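Local atomic coordinates of uncharacterized protein Atu2129 (Agrobacterium tumefaciens, PDB entry 3DNH), a protein that is of unknown function but has a CREG-like split beta-barrel related to pyridoxamine 5'-phosphate oxidase and may bind a flavin. Residues R173-S177 with I219-G223. Residue numbers count along the deposited sequence, not the author numbering.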
loop_
_atom_site.group_PDB
_atom_site.type_symbol
_atom_site.label_atom_id
_atom_site.label_comp_id
_atom_site.label_asym_id
_atom_site.label_seq_id
_atom_site.Cartn_x
_atom_site.Cartn_y
_atom_site.Cartn_z
ATOM N N ARG A 173 -4.813 20.671 -5.723
ATOM C CA ARG A 173 -3.931 21.196 -6.773
ATOM C C ARG A 173 -3.132 22.396 -6.363
ATOM O O ARG A 173 -3.611 23.216 -5.587
ATOM C CB ARG A 173 -4.714 21.579 -8.019
ATOM C CG ARG A 173 -4.685 20.489 -9.093
ATOM C CD ARG A 173 -5.257 21.049 -10.407
ATOM N NE ARG A 173 -6.333 22.019 -10.170
ATOM C CZ ARG A 173 -7.622 21.714 -10.003
ATOM N NH1 ARG A 173 -8.046 20.446 -10.053
ATOM N NH2 ARG A 173 -8.497 22.695 -9.785
ATOM N N THR A 174 -1.920 22.526 -6.913
ATOM C CA THR A 174 -1.183 23.778 -6.746
ATOM C C THR A 174 -1.413 24.748 -7.889
ATOM O O THR A 174 -1.130 24.437 -9.032
ATOM C CB THR A 174 0.329 23.514 -6.615
ATOM O OG1 THR A 174 0.528 22.597 -5.544
ATOM C CG2 THR A 174 1.071 24.815 -6.349
ATOM N N ASP A 175 -1.880 25.953 -7.572
ATOM C CA ASP A 175 -2.192 26.926 -8.597
ATOM C C ASP A 175 -0.920 27.599 -9.132
ATOM O O ASP A 175 -0.189 28.259 -8.385
ATOM C CB ASP A 175 -3.170 27.947 -8.026
ATOM C CG ASP A 175 -3.726 28.894 -9.076
ATOM O OD1 ASP A 175 -3.338 28.814 -10.269
ATOM O OD2 ASP A 175 -4.582 29.720 -8.692
ATOM N N LEU A 176 -0.681 27.451 -10.438
ATOM C CA LEU A 176 0.540 27.980 -11.063
ATOM C C LEU A 176 0.342 29.353 -11.726
ATOM O O LEU A 176 1.319 29.985 -12.112
ATOM C CB LEU A 176 1.178 26.978 -12.038
ATOM C CG LEU A 176 1.520 25.539 -11.540
ATOM C CD1 LEU A 176 2.191 24.706 -12.636
ATOM C CD2 LEU A 176 2.331 25.495 -10.278
ATOM N N SER A 177 -0.918 29.793 -11.851
ATOM C CA SER A 177 -1.295 31.116 -12.393
ATOM C C SER A 177 -0.678 32.205 -11.572
ATOM O O SER A 177 -0.711 32.126 -10.350
ATOM C CB SER A 177 -2.797 31.314 -12.296
ATOM O OG SER A 177 -3.442 30.182 -12.797
ATOM N N ILE A 219 10.182 22.674 -7.380
ATOM C CA ILE A 219 9.847 23.934 -6.674
ATOM C C ILE A 219 8.543 24.444 -7.258
ATOM O O ILE A 219 8.377 24.429 -8.476
ATOM C CB ILE A 219 10.936 25.013 -6.872
ATOM C CG1 ILE A 219 12.304 24.484 -6.354
ATOM C CG2 ILE A 219 10.491 26.358 -6.243
ATOM C CD1 ILE A 219 13.513 25.270 -6.813
ATOM N N ASP A 220 7.621 24.866 -6.393
ATOM C CA ASP A 220 6.325 25.396 -6.859
ATOM C C ASP A 220 5.939 26.610 -5.999
ATOM O O ASP A 220 6.634 26.933 -5.019
ATOM C CB ASP A 220 5.248 24.263 -6.932
ATOM C CG ASP A 220 4.950 23.623 -5.561
ATOM O OD1 ASP A 220 4.429 24.342 -4.663
ATOM O OD2 ASP A 220 5.226 22.406 -5.361
ATOM N N PRO A 221 4.868 27.321 -6.368
ATOM C CA PRO A 221 4.564 28.493 -5.539
ATOM C C PRO A 221 4.340 28.256 -4.032
ATOM O O PRO A 221 4.479 29.200 -3.229
ATOM C CB PRO A 221 3.273 29.041 -6.190
ATOM C CG PRO A 221 3.402 28.638 -7.615
ATOM C CD PRO A 221 3.971 27.234 -7.546
ATOM N N ASP A 222 3.975 27.043 -3.654
ATOM C CA ASP A 222 3.613 26.747 -2.258
ATOM C C ASP A 222 4.742 26.054 -1.467
ATOM O O ASP A 222 4.722 26.000 -0.212
ATOM C CB ASP A 222 2.340 25.878 -2.220
ATOM C CG ASP A 222 1.093 26.648 -2.637
ATOM O OD1 ASP A 222 1.101 27.900 -2.594
ATOM O OD2 ASP A 222 0.103 25.986 -3.015
ATOM N N GLY A 223 5.749 25.588 -2.188
ATOM C CA GLY A 223 6.904 24.973 -1.524
ATOM C C GLY A 223 7.776 24.115 -2.417
ATOM O O GLY A 223 7.775 24.275 -3.635
HETATM O O HOH W 1 -2.145 26.824 -4.794
#
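This is a small loop-to-turn contact, bridged by water, in the part of the chain that follows the six-stranded barrel. Residues 173-177 lie in the loop between helices 169-172 and 180-194. Residues 219-223 span the tight hairpin turn, with Pro221 and Asp222 at its tip, between strands 215-220 and 223-227 of the three-stranded sheet. The hairpin closes with Asp220 N hydrogen-bonded to Gly223 O at 2.8 Å. Asp220 OD1 accepts from Asp222 N at 2.9 Å, an Asx turn, and forms a salt bridge with Arg234. Pro221 CD makes an apolar contact with Leu176 CD2 at 3.6 Å, and Pro221 CG lies 3.7 Å from Asp175 O in van der Waals contact. Thr174 CG2 packs 3.7 Å from Asp222 OD2 and 3.8 Å from Asp220 OD1. Thr174 OG1 instead hydrogen-bonds to Arg33, which also forms a salt bridge with Asp222 OD2. The water accepts from Asp175 N at 2.9 Å and donates to Asp222 OD2 at 3.0 Å. On the loop side, Asp175 OD1 accepts from Ser177 N at 3.1 Å, a second Asx turn. Each segment thus contains an Asx turn made by its own aspartate, while methyl and proline packing, one water and the shared Arg33 join the loop to the hairpin.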